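Local coordinates for protein trans-4-hydroxy-L-proline dehydratase (Clostridioides difficile 70-100-2010, PDB 6VXC) that catalyses, as a glycyl radical enzyme, the anaerobic dehydration of trans-4-hydroxy-L-proline to (S)-1-pyrroline-5-carboxylate, at residues M168-M173 with I669-I674; F172-A177 with G348-E353; I575-D580 with K686-G691; P664-I669 with R795-E800. One frame throughout, in Å; residues are numbered along the deposited sequence.

Contact 1: residues M168-M173 with I669-I674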
loop_
_atom_site.group_PDB
_atom_site.type_symbol
_atom_site.label_atom_id
_atom_site.label_comp_id
_atom_site.label_asym_id
_atom_site.label_seq_id
_atom_site.Cartn_x
_atom_site.Cartn_y
_atom_site.Cartn_z
ATOM N N MET A 168 16.670 11.762 -2.742
ATOM C CA MET A 168 15.777 12.817 -2.275
ATOM C C MET A 168 14.319 12.362 -2.291
ATOM O O MET A 168 13.500 12.864 -1.518
ATOM C CB MET A 168 15.917 14.081 -3.141
ATOM C CG MET A 168 17.302 14.717 -3.168
ATOM S SD MET A 168 17.995 14.966 -1.500
ATOM C CE MET A 168 16.742 15.974 -0.685
ATOM N N PHE A 169 13.961 11.482 -3.212
ATOM C CA PHE A 169 12.588 11.011 -3.307
ATOM C C PHE A 169 12.596 9.737 -4.136
ATOM O O PHE A 169 13.616 9.371 -4.720
ATOM C CB PHE A 169 11.661 12.089 -3.886
ATOM C CG PHE A 169 12.066 12.617 -5.260
ATOM C CD1 PHE A 169 11.844 11.862 -6.409
ATOM C CD2 PHE A 169 12.607 13.887 -5.402
ATOM C CE1 PHE A 169 12.176 12.366 -7.684
ATOM C CE2 PHE A 169 12.954 14.399 -6.670
ATOM C CZ PHE A 169 12.739 13.632 -7.812
ATOM N N THR A 170 11.458 9.047 -4.162
ATOM C CA THR A 170 11.311 7.854 -4.986
ATOM C C THR A 170 10.228 8.107 -6.030
ATOM O O THR A 170 9.578 9.149 -6.031
ATOM C CB THR A 170 10.967 6.603 -4.156
ATOM O OG1 THR A 170 9.613 6.702 -3.694
ATOM C CG2 THR A 170 11.913 6.426 -2.944
ATOM N N GLU A 171 10.028 7.131 -6.912
ATOM C CA GLU A 171 9.079 7.237 -8.020
ATOM C C GLU A 171 8.245 5.961 -8.113
ATOM O O GLU A 171 8.751 4.912 -8.516
ATOM C CB GLU A 171 9.801 7.489 -9.345
ATOM C CG GLU A 171 8.840 7.471 -10.519
ATOM C CD GLU A 171 7.614 8.315 -10.269
ATOM O OE1 GLU A 171 7.775 9.492 -9.898
ATOM O OE2 GLU A 171 6.492 7.812 -10.437
ATOM N N PHE A 172 6.960 6.067 -7.781
ATOM C CA PHE A 172 6.125 4.877 -7.666
ATOM C C PHE A 172 5.826 4.227 -9.009
ATOM O O PHE A 172 5.601 3.017 -9.066
ATOM C CB PHE A 172 4.820 5.229 -6.952
ATOM C CG PHE A 172 4.788 4.798 -5.519
ATOM C CD1 PHE A 172 5.911 4.959 -4.713
ATOM C CD2 PHE A 172 3.666 4.187 -4.991
ATOM C CE1 PHE A 172 5.907 4.538 -3.394
ATOM C CE2 PHE A 172 3.652 3.769 -3.663
ATOM C CZ PHE A 172 4.789 3.940 -2.868
ATOM N N MET A 173 5.846 4.981 -10.108
ATOM C CA MET A 173 5.392 4.413 -11.371
ATOM C C MET A 173 6.539 3.902 -12.249
ATOM O O MET A 173 6.323 3.612 -13.429
ATOM C CB MET A 173 4.532 5.427 -12.132
ATOM C CG MET A 173 3.034 5.220 -11.925
ATOM S SD MET A 173 2.568 5.269 -10.161
ATOM C CE MET A 173 2.673 7.017 -9.819
ATOM N N ILE A 669 14.367 3.306 5.878
ATOM C CA ILE A 669 15.691 2.692 5.903
ATOM C C ILE A 669 16.568 3.285 4.801
ATOM O O ILE A 669 17.656 3.799 5.065
ATOM C CB ILE A 669 15.577 1.161 5.782
ATOM C CG1 ILE A 669 14.618 0.589 6.859
ATOM C CG2 ILE A 669 16.966 0.500 5.803
ATOM C CD1 ILE A 669 15.014 0.895 8.313
ATOM N N TYR A 670 16.087 3.227 3.557
ATOM C CA TYR A 670 16.821 3.766 2.409
ATOM C C TYR A 670 17.146 5.245 2.592
ATOM O O TYR A 670 18.288 5.671 2.390
ATOM C CB TYR A 670 15.980 3.549 1.143
ATOM C CG TYR A 670 16.386 4.310 -0.118
ATOM C CD1 TYR A 670 17.675 4.229 -0.633
ATOM C CD2 TYR A 670 15.455 5.044 -0.824
ATOM C CE1 TYR A 670 18.032 4.903 -1.804
ATOM C CE2 TYR A 670 15.801 5.717 -2.004
ATOM C CZ TYR A 670 17.091 5.646 -2.477
ATOM O OH TYR A 670 17.424 6.315 -3.638
ATOM N N PHE A 671 16.151 6.040 2.985
ATOM C CA PHE A 671 16.345 7.484 3.117
ATOM C C PHE A 671 17.401 7.825 4.165
ATOM O O PHE A 671 18.104 8.829 4.025
ATOM C CB PHE A 671 15.024 8.166 3.474
ATOM C CG PHE A 671 14.131 8.419 2.297
ATOM C CD1 PHE A 671 14.579 8.176 1.004
ATOM C CD2 PHE A 671 12.837 8.922 2.477
ATOM C CE1 PHE A 671 13.764 8.425 -0.089
ATOM C CE2 PHE A 671 12.011 9.187 1.385
ATOM C CZ PHE A 671 12.475 8.927 0.097
ATOM N N GLY A 672 17.507 7.022 5.232
ATOM C CA GLY A 672 18.572 7.225 6.195
ATOM C C GLY A 672 19.918 6.706 5.730
ATOM O O GLY A 672 20.955 7.264 6.095
ATOM N N GLU A 673 19.923 5.624 4.951
ATOM C CA GLU A 673 21.176 5.047 4.468
ATOM C C GLU A 673 21.961 6.015 3.579
ATOM O O GLU A 673 23.193 5.968 3.558
ATOM C CB GLU A 673 20.902 3.736 3.728
ATOM C CG GLU A 673 20.567 2.554 4.645
ATOM C CD GLU A 673 20.207 1.263 3.886
ATOM O OE1 GLU A 673 20.397 0.162 4.461
ATOM O OE2 GLU A 673 19.759 1.355 2.718
ATOM N N ILE A 674 21.289 6.857 2.805
ATOM C CA ILE A 674 22.023 7.757 1.919
ATOM C C ILE A 674 22.053 9.178 2.473
ATOM O O ILE A 674 22.146 10.151 1.713
ATOM C CB ILE A 674 21.452 7.733 0.487
ATOM C CG1 ILE A 674 19.926 7.761 0.522
ATOM C CG2 ILE A 674 21.975 6.526 -0.256
ATOM C CD1 ILE A 674 19.377 9.135 0.799
HETATM O O HOH W 1 15.601 7.483 -4.866
#
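Thr170 CG2 meets the ring of Phe671 at its outer end, 3.9 Å from CE1, and this methyl is the centre of an apolar group of contacts. The approach to the Phe671 ring is oblique, whereas the same methyl sits at the edge of the neighbouring Tyr670 ring, 4.1 Å from CE2. A chi1 of 72° places CG2 anti to the carbonyl carbon of Thr170, which turns the methyl to helix 667-673 while OG1 is left to its partners, Glu353 OE1 and the amide of Tyr470. The backbone joins in at Phe169, whose CA is 4.0 Å from Phe671 CZ.

The polar link is indirect. One water accepts the phenol proton of Tyr670, with OH at a short 2.5 Å, and donates to Phe169 O at 2.7 Å; it lies in the plane of the Tyr670 ring, at its edge. No direct hydrogen bond joins the two segments. Backbone hydrogen bonds from Met168, Thr170 and Phe172 run instead to residues of strand 463-472.

The chemistry is thus divided: the direct contacts between loop and helix are apolar, made by methyl, CA and rings, and the single water satisfies a buried carbonyl and a phenol together. With its backbone held by the strand, the loop 168-173 presents a mostly apolar face to the helix.

Contact 2: residues F172-A177 with G348-E353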
loop_
_atom_site.group_PDB
_atom_site.type_symbol
_atom_site.label_atom_id
_atom_site.label_comp_id
_atom_site.label_asym_id
_atom_site.label_seq_id
_atom_site.Cartn_x
_atom_site.Cartn_y
_atom_site.Cartn_z
ATOM N N PHE A 172 6.960 6.067 -7.781
ATOM C CA PHE A 172 6.125 4.877 -7.666
ATOM C C PHE A 172 5.826 4.227 -9.009
ATOM O O PHE A 172 5.601 3.017 -9.066
ATOM C CB PHE A 172 4.820 5.229 -6.952
ATOM C CG PHE A 172 4.788 4.798 -5.519
ATOM C CD1 PHE A 172 5.911 4.959 -4.713
ATOM C CD2 PHE A 172 3.666 4.187 -4.991
ATOM C CE1 PHE A 172 5.907 4.538 -3.394
ATOM C CE2 PHE A 172 3.652 3.769 -3.663
ATOM C CZ PHE A 172 4.789 3.940 -2.868
ATOM N N MET A 173 5.846 4.981 -10.108
ATOM C CA MET A 173 5.392 4.413 -11.371
ATOM C C MET A 173 6.539 3.902 -12.249
ATOM O O MET A 173 6.323 3.612 -13.429
ATOM C CB MET A 173 4.532 5.427 -12.132
ATOM C CG MET A 173 3.034 5.220 -11.925
ATOM S SD MET A 173 2.568 5.269 -10.161
ATOM C CE MET A 173 2.673 7.017 -9.819
ATOM N N GLU A 174 7.738 3.725 -11.688
ATOM C CA GLU A 174 8.843 3.241 -12.511
ATOM C C GLU A 174 8.726 1.755 -12.831
ATOM O O GLU A 174 9.204 1.319 -13.879
ATOM C CB GLU A 174 10.194 3.535 -11.849
ATOM C CG GLU A 174 10.475 2.836 -10.516
ATOM C CD GLU A 174 11.969 2.803 -10.201
ATOM O OE1 GLU A 174 12.407 3.537 -9.277
ATOM O OE2 GLU A 174 12.702 2.057 -10.903
ATOM N N GLN A 175 8.160 0.954 -11.928
ATOM C CA GLN A 175 8.048 -0.484 -12.140
ATOM C C GLN A 175 6.642 -1.024 -11.928
ATOM O O GLN A 175 6.447 -2.241 -12.007
ATOM C CB GLN A 175 9.006 -1.230 -11.215
ATOM C CG GLN A 175 10.478 -1.009 -11.534
ATOM C CD GLN A 175 11.362 -1.594 -10.476
ATOM O OE1 GLN A 175 11.119 -2.710 -10.006
ATOM N NE2 GLN A 175 12.395 -0.850 -10.079
ATOM N N ARG A 176 5.678 -0.167 -11.615
ATOM C CA ARG A 176 4.316 -0.584 -11.335
ATOM C C ARG A 176 3.371 0.479 -11.852
ATOM O O ARG A 176 3.758 1.635 -12.045
ATOM C CB ARG A 176 4.062 -0.819 -9.829
ATOM C CG ARG A 176 5.035 -1.777 -9.181
ATOM C CD ARG A 176 4.611 -2.158 -7.780
ATOM N NE ARG A 176 3.584 -3.186 -7.803
ATOM C CZ ARG A 176 3.092 -3.776 -6.721
ATOM N NH1 ARG A 176 3.540 -3.431 -5.514
ATOM N NH2 ARG A 176 2.170 -4.713 -6.853
ATOM N N ALA A 177 2.120 0.072 -12.044
ATOM C CA ALA A 177 1.054 0.967 -12.444
ATOM C C ALA A 177 0.455 1.672 -11.230
ATOM O O ALA A 177 0.555 1.181 -10.099
ATOM C CB ALA A 177 -0.031 0.195 -13.187
ATOM N N GLY A 348 15.993 -2.610 -7.699
ATOM C CA GLY A 348 16.430 -1.233 -7.531
ATOM C C GLY A 348 15.708 -0.526 -6.403
ATOM O O GLY A 348 15.453 -1.098 -5.338
ATOM N N ILE A 349 15.363 0.741 -6.648
ATOM C CA ILE A 349 14.781 1.582 -5.603
ATOM C C ILE A 349 13.391 1.084 -5.194
ATOM O O ILE A 349 12.997 1.196 -4.031
ATOM C CB ILE A 349 14.732 3.054 -6.049
ATOM C CG1 ILE A 349 16.119 3.551 -6.493
ATOM C CG2 ILE A 349 14.177 3.919 -4.924
ATOM C CD1 ILE A 349 17.161 3.452 -5.425
ATOM N N THR A 350 12.613 0.574 -6.150
ATOM C CA THR A 350 11.282 0.079 -5.820
ATOM C C THR A 350 11.349 -0.992 -4.737
ATOM O O THR A 350 10.511 -1.021 -3.833
ATOM C CB THR A 350 10.592 -0.459 -7.073
ATOM O OG1 THR A 350 10.575 0.561 -8.081
ATOM C CG2 THR A 350 9.149 -0.887 -6.742
ATOM N N LEU A 351 12.322 -1.895 -4.822
ATOM C CA LEU A 351 12.489 -2.892 -3.772
ATOM C C LEU A 351 12.872 -2.239 -2.446
ATOM O O LEU A 351 12.294 -2.553 -1.398
ATOM C CB LEU A 351 13.523 -3.927 -4.222
ATOM C CG LEU A 351 13.822 -5.235 -3.485
ATOM C CD1 LEU A 351 14.820 -5.042 -2.383
ATOM C CD2 LEU A 351 12.554 -5.966 -2.998
ATOM N N LYS A 352 13.820 -1.303 -2.478
ATOM C CA LYS A 352 14.283 -0.669 -1.246
ATOM C C LYS A 352 13.136 0.021 -0.521
ATOM O O LYS A 352 13.082 0.025 0.716
ATOM C CB LYS A 352 15.392 0.340 -1.572
ATOM C CG LYS A 352 16.664 -0.260 -2.177
ATOM C CD LYS A 352 17.729 0.824 -2.405
ATOM C CE LYS A 352 19.116 0.228 -2.568
ATOM N NZ LYS A 352 20.180 1.203 -2.198
ATOM N N GLU A 353 12.202 0.603 -1.272
ATOM C CA GLU A 353 11.113 1.322 -0.637
ATOM C C GLU A 353 9.950 0.409 -0.268
ATOM O O GLU A 353 9.105 0.811 0.535
ATOM C CB GLU A 353 10.608 2.466 -1.530
ATOM C CG GLU A 353 9.970 2.031 -2.857
ATOM C CD GLU A 353 9.671 3.217 -3.788
ATOM O OE1 GLU A 353 9.140 4.230 -3.306
ATOM O OE2 GLU A 353 9.967 3.144 -5.003
HETATM O O HOH W 2 7.531 1.144 -9.186
HETATM O O HOH W 3 11.443 4.678 -6.943
HETATM O O HOH W 4 14.947 1.463 -9.474
#
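The backbones stay well apart, with Gln175 and Thr350 nearest at 7.1 Å between CA atoms, so side chains and water bridge the gap between the loop and helix 348-353. Thr350 OG1 fits against Glu174 CG, 3.3 Å away, and against the amide of Gln175. Although Gln175 NE2 is 3.0 Å from Thr350 OG1, the angle is too poor for a hydrogen bond. NE2 instead donates at 166° to Glu174 OE2, reaching it from above the carboxylate plane, and also bonds Val347 O. A water donates to Glu174 OE2 at 2.7 Å and accepts from Ile349 N, tying the carboxylate to the helix backbone; Arg149 forms a salt bridge with OE2, and the Tyr164 hydroxyl is hydrogen-bonded to OE1. Phe172 turns its ring edge to Glu353, CE1 lying 3.2 Å from OE1, with ring and carboxylate planes 85° apart; OE1 itself is hydrogen-bonded to Thr170 OG1. The Phe172 side chain is about 7 Å from that of Glu456, the presumed proton acceptor, and about 4 Å from a glycerol, probably from the crystallisation liquor. Its position is consistent with this end of the junction bordering the active-site pocket of a glycyl radical enzyme.

Contact 3: residues I575-D580 with K686-G691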
loop_
_atom_site.group_PDB
_atom_site.type_symbol
_atom_site.label_atom_id
_atom_site.label_comp_id
_atom_site.label_asym_id
_atom_site.label_seq_id
_atom_site.Cartn_x
_atom_site.Cartn_y
_atom_site.Cartn_z
ATOM N N ILE A 575 9.312 12.818 9.731
ATOM C CA ILE A 575 8.925 14.017 10.466
ATOM C C ILE A 575 9.581 14.046 11.856
ATOM O O ILE A 575 9.961 15.107 12.343
ATOM C CB ILE A 575 7.382 14.134 10.503
ATOM C CG1 ILE A 575 6.919 15.449 11.144
ATOM C CG2 ILE A 575 6.729 12.898 11.155
ATOM C CD1 ILE A 575 7.362 16.707 10.381
ATOM N N GLY A 576 9.730 12.892 12.512
ATOM C CA GLY A 576 10.393 12.877 13.811
ATOM C C GLY A 576 11.856 13.280 13.727
ATOM O O GLY A 576 12.343 14.108 14.508
ATOM N N THR A 577 12.582 12.682 12.788
ATOM C CA THR A 577 13.992 13.008 12.616
ATOM C C THR A 577 14.170 14.502 12.354
ATOM O O THR A 577 14.946 15.175 13.040
ATOM C CB THR A 577 14.574 12.181 11.462
ATOM O OG1 THR A 577 14.519 10.792 11.788
ATOM C CG2 THR A 577 16.031 12.571 11.164
ATOM N N ILE A 578 13.395 15.060 11.419
ATOM C CA ILE A 578 13.656 16.455 11.075
ATOM C C ILE A 578 13.162 17.392 12.164
ATOM O O ILE A 578 13.796 18.419 12.424
ATOM C CB ILE A 578 13.088 16.840 9.695
ATOM C CG1 ILE A 578 13.487 18.304 9.410
ATOM C CG2 ILE A 578 11.585 16.622 9.607
ATOM C CD1 ILE A 578 13.140 18.782 8.095
ATOM N N THR A 579 12.051 17.053 12.828
ATOM C CA THR A 579 11.600 17.833 13.974
ATOM C C THR A 579 12.691 17.921 15.031
ATOM O O THR A 579 13.027 19.011 15.507
ATOM C CB THR A 579 10.344 17.211 14.603
ATOM O OG1 THR A 579 9.236 17.304 13.710
ATOM C CG2 THR A 579 10.011 17.946 15.875
ATOM N N ASP A 580 13.239 16.768 15.429
ATOM C CA ASP A 580 14.278 16.787 16.450
ATOM C C ASP A 580 15.536 17.501 15.958
ATOM O O ASP A 580 16.229 18.137 16.754
ATOM C CB ASP A 580 14.599 15.367 16.914
ATOM C CG ASP A 580 13.496 14.759 17.804
ATOM O OD1 ASP A 580 12.539 15.460 18.171
ATOM O OD2 ASP A 580 13.601 13.562 18.148
ATOM N N LYS A 686 22.298 5.913 9.356
ATOM C CA LYS A 686 21.246 5.277 10.150
ATOM C C LYS A 686 19.860 5.606 9.575
ATOM O O LYS A 686 19.668 6.655 8.959
ATOM C CB LYS A 686 21.301 5.754 11.601
ATOM C CG LYS A 686 22.581 5.451 12.338
ATOM C CD LYS A 686 22.802 3.959 12.491
ATOM C CE LYS A 686 21.831 3.365 13.497
ATOM N NZ LYS A 686 22.376 2.131 14.155
ATOM N N PRO A 687 18.872 4.732 9.781
ATOM C CA PRO A 687 17.503 5.052 9.343
ATOM C C PRO A 687 16.984 6.373 9.908
ATOM O O PRO A 687 17.400 6.828 10.970
ATOM C CB PRO A 687 16.684 3.866 9.868
ATOM C CG PRO A 687 17.662 2.725 9.918
ATOM C CD PRO A 687 18.992 3.359 10.297
ATOM N N VAL A 688 16.064 6.996 9.174
ATOM C CA VAL A 688 15.292 8.102 9.744
ATOM C C VAL A 688 14.070 7.520 10.459
ATOM O O VAL A 688 13.823 6.309 10.408
ATOM C CB VAL A 688 14.901 9.167 8.689
ATOM C CG1 VAL A 688 16.150 9.799 8.069
ATOM C CG2 VAL A 688 14.031 8.577 7.560
ATOM N N SER A 689 13.326 8.368 11.164
ATOM C CA SER A 689 12.168 7.895 11.916
ATOM C C SER A 689 11.102 7.357 10.964
ATOM O O SER A 689 10.995 7.794 9.819
ATOM C CB SER A 689 11.582 9.034 12.752
ATOM O OG SER A 689 11.290 10.168 11.937
ATOM N N GLU A 690 10.297 6.406 11.455
ATOM C CA GLU A 690 9.235 5.761 10.685
ATOM C C GLU A 690 7.870 6.384 10.980
ATOM O O GLU A 690 7.551 6.699 12.129
ATOM C CB GLU A 690 9.209 4.243 10.945
ATOM C CG GLU A 690 9.585 3.814 12.357
ATOM C CD GLU A 690 8.483 3.925 13.404
ATOM O OE1 GLU A 690 7.291 4.007 13.045
ATOM O OE2 GLU A 690 8.833 3.961 14.604
ATOM N N GLY A 691 7.071 6.557 9.929
ATOM C CA GLY A 691 5.760 7.179 10.052
ATOM C C GLY A 691 5.850 8.529 10.730
ATOM O O GLY A 691 6.780 9.296 10.490
HETATM O O HOH W 5 6.954 11.527 8.370
HETATM O O HOH W 6 8.589 10.156 12.429
#
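Ser689 and Thr577 are joined by two reciprocal hydrogen bonds, each backbone amide donating to the other residue's hydroxyl oxygen; through them a loop of the glycyl radical enzyme fold helps satisfy the N-terminal amides of helix 575-591. Thr577 N donates to Ser689 OG (3.0 Å, 150°), and Ser689 N donates back to Thr577 OG1 (2.8 Å, 153°). The torsions account for the match: Ser689 OG sits between its own backbone N and carbonyl carbon, chi1 54°, while Thr577 OG1 lies beside its backbone N, facing the loop. Val688 packs next to this pair, its CB 3.5 Å from Thr577 OG1.

Water completes the first shell at the helix end, where amides of the first turn have no intrahelical acceptor. One molecule accepts from Gly576 N and from Ser689 OG, the latter at 2.7 Å, and donates to Gly691 O. A second accepts from Ile575 N. Ser689 OG therefore gives its proton to water while accepting from Thr577 N. Ile575 CG2 rests 3.7 Å from Gly691 O.

Further out, Glu695 OE2 bonds Thr577 OG1, and Pro474 of helix 473-481 touches both Thr577 and Val688. The loop is also held by a backbone hydrogen bond between Val688 and His668. Gly691 is about 9 Å from the side chain of Cys454, the probable radical cysteine, which places this end of the loop near the probable active site. Inside the helix, Ile575 O is gripped twice by Thr579: OG1 at 2.7 Å and N at 2.9 Å reach it from opposite faces of the carbonyl plane.

Contact 4: residues P664-I669 with R795-E800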
loop_
_atom_site.group_PDB
_atom_site.type_symbol
_atom_site.label_atom_id
_atom_site.label_comp_id
_atom_site.label_asym_id
_atom_site.label_seq_id
_atom_site.Cartn_x
_atom_site.Cartn_y
_atom_site.Cartn_z
ATOM N N PRO A 664 6.077 5.464 5.575
ATOM C CA PRO A 664 7.401 5.161 5.007
ATOM C C PRO A 664 7.524 3.807 4.305
ATOM O O PRO A 664 8.465 3.614 3.532
ATOM C CB PRO A 664 8.290 5.177 6.253
ATOM C CG PRO A 664 7.372 4.498 7.300
ATOM C CD PRO A 664 5.941 4.907 6.935
ATOM N N THR A 665 6.634 2.854 4.595
ATOM C CA THR A 665 6.872 1.437 4.298
ATOM C C THR A 665 8.297 1.062 4.727
ATOM O O THR A 665 8.594 1.112 5.921
ATOM C CB THR A 665 6.586 1.119 2.821
ATOM O OG1 THR A 665 5.296 1.637 2.461
ATOM C CG2 THR A 665 6.599 -0.391 2.587
ATOM N N THR A 666 9.194 0.682 3.812
ATOM C CA THR A 666 10.592 0.475 4.195
ATOM C C THR A 666 11.499 1.601 3.699
ATOM O O THR A 666 12.727 1.487 3.788
ATOM C CB THR A 666 11.130 -0.888 3.719
ATOM O OG1 THR A 666 10.996 -1.020 2.304
ATOM C CG2 THR A 666 10.409 -2.069 4.419
ATOM N N CYS A 667 10.924 2.692 3.196
ATOM C CA CYS A 667 11.740 3.752 2.629
ATOM C C CYS A 667 12.486 4.561 3.683
ATOM O O CYS A 667 13.461 5.242 3.331
ATOM C CB CYS A 667 10.882 4.684 1.776
ATOM S SG CYS A 667 11.834 5.669 0.621
ATOM N N HIS A 668 12.067 4.504 4.962
ATOM C CA HIS A 668 12.819 5.201 6.006
ATOM C C HIS A 668 14.192 4.582 6.226
ATOM O O HIS A 668 15.088 5.273 6.715
ATOM C CB HIS A 668 12.040 5.254 7.330
ATOM C CG HIS A 668 11.741 3.913 7.928
ATOM N ND1 HIS A 668 10.992 2.961 7.273
ATOM C CD2 HIS A 668 12.045 3.389 9.140
ATOM C CE1 HIS A 668 10.881 1.890 8.041
ATOM N NE2 HIS A 668 11.511 2.125 9.180
ATOM N N ILE A 669 14.367 3.306 5.878
ATOM C CA ILE A 669 15.691 2.692 5.903
ATOM C C ILE A 669 16.568 3.285 4.801
ATOM O O ILE A 669 17.656 3.799 5.065
ATOM C CB ILE A 669 15.577 1.161 5.782
ATOM C CG1 ILE A 669 14.618 0.589 6.859
ATOM C CG2 ILE A 669 16.966 0.500 5.803
ATOM C CD1 ILE A 669 15.014 0.895 8.313
ATOM N N ARG A 795 19.161 -6.707 8.173
ATOM C CA ARG A 795 19.664 -6.473 9.522
ATOM C C ARG A 795 19.374 -5.040 9.980
ATOM O O ARG A 795 19.040 -4.801 11.145
ATOM C CB ARG A 795 21.163 -6.778 9.571
ATOM C CG ARG A 795 21.819 -6.410 10.875
ATOM C CD ARG A 795 21.220 -7.165 12.038
ATOM N NE ARG A 795 21.729 -6.619 13.292
ATOM C CZ ARG A 795 22.615 -7.204 14.084
ATOM N NH1 ARG A 795 23.102 -8.403 13.779
ATOM N NH2 ARG A 795 23.007 -6.576 15.186
ATOM N N THR A 796 19.522 -4.071 9.081
ATOM C CA THR A 796 19.253 -2.685 9.445
ATOM C C THR A 796 17.793 -2.489 9.843
ATOM O O THR A 796 17.505 -1.865 10.867
ATOM C CB THR A 796 19.631 -1.757 8.287
ATOM O OG1 THR A 796 21.022 -1.920 7.975
ATOM C CG2 THR A 796 19.345 -0.323 8.649
ATOM N N LEU A 797 16.863 -3.045 9.064
ATOM C CA LEU A 797 15.447 -2.909 9.393
ATOM C C LEU A 797 15.103 -3.662 10.674
ATOM O O LEU A 797 14.368 -3.152 11.523
ATOM C CB LEU A 797 14.599 -3.412 8.225
ATOM C CG LEU A 797 13.072 -3.400 8.391
ATOM C CD1 LEU A 797 12.556 -2.044 8.908
ATOM C CD2 LEU A 797 12.422 -3.764 7.071
ATOM N N GLN A 798 15.637 -4.872 10.835
ATOM C CA GLN A 798 15.470 -5.592 12.091
ATOM C C GLN A 798 15.902 -4.740 13.275
ATOM O O GLN A 798 15.184 -4.634 14.279
ATOM C CB GLN A 798 16.274 -6.888 12.065
ATOM C CG GLN A 798 15.756 -7.932 11.107
ATOM C CD GLN A 798 16.636 -9.169 11.122
ATOM O OE1 GLN A 798 17.747 -9.132 11.651
ATOM N NE2 GLN A 798 16.139 -10.272 10.561
ATOM N N ASP A 799 17.090 -4.134 13.178
ATOM C CA ASP A 799 17.589 -3.307 14.269
ATOM C C ASP A 799 16.756 -2.046 14.466
ATOM O O ASP A 799 16.685 -1.525 15.583
ATOM C CB ASP A 799 19.061 -2.944 14.023
ATOM C CG ASP A 799 20.003 -4.140 14.213
ATOM O OD1 ASP A 799 19.545 -5.183 14.724
ATOM O OD2 ASP A 799 21.193 -4.027 13.860
ATOM N N GLU A 800 16.161 -1.508 13.399
ATOM C CA GLU A 800 15.268 -0.367 13.569
ATOM C C GLU A 800 14.084 -0.758 14.450
ATOM O O GLU A 800 13.787 -0.093 15.447
ATOM C CB GLU A 800 14.811 0.138 12.190
ATOM C CG GLU A 800 14.030 1.466 12.184
ATOM C CD GLU A 800 12.522 1.291 12.459
ATOM O OE1 GLU A 800 12.037 1.763 13.501
ATOM O OE2 GLU A 800 11.823 0.685 11.626
#
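His668 and Glu800 form a hydrogen bond with contrasting geometry at its two ends. His668 NE2 donates to Glu800 OE2 over 2.9 Å at 165°, and the acceptor lies in the imidazole plane, yet the donor reaches the carboxylate from 59° above the carboxylate's own plane. The Glu800 chain leaves its helix with CG anti to the backbone N and bends at chi2, -84°, which swings OE2 to the edge of the ring. The other oxygen, OE1, forms salt bridges with Lys696 and Arg804; these positive neighbours would probably stabilise the carboxylate as an anion.

Beside this polar bond is an apolar patch. Ile669 CD1 stands 3.7 Å above the plane of the His668 ring, toward its rim, and 3.9 Å from Leu797 CD1. The second branch of Ile669, CG2, meets Thr796 CG2 at 3.8 Å. Leu797 uses its other methyl as well, CD2 approaching Thr666 CG2 to 3.7 Å, with the two side chains roughly perpendicular. The hydroxyl of Thr666 is turned away to Lys352 O and Ser355 N.

A type II' turn from Pro664 to Cys667 leads from strand 657-661 into helix 667-673. Helix 795-803 follows strand 787-789, which comes shortly after Gly785, the residue that carries the radical in the activated enzyme but is unmodified here; Thr666 also touches Tyr786. The contact thus seats the C-terminal helix on helix 667-673, next to the glycyl radical loop.

How the contacts relate
From the N terminus, the loop after helix 158-166 opens both contacts 1 and 2, which share Phe172 and Met173. Contact 2 closes first, on helix 348-353, before contacts 3 and 4 open, and so nests within the longer loop that contact 1 closes on helix 667-673; Tyr670 packing on Lys352 joins the two. Contact 3 opens later, at helix 575-591, and closes beyond contact 1, so the pair cross. Contact 4 crosses both, running from 664-669 to the C-terminal helix 795-803. Contacts 1 and 4 both use helix 667-673, and the loop of contact 3 leans on it through Pro687 against Ile669. That helix thus connects the loop after helix 158-166 with the glycine radical region.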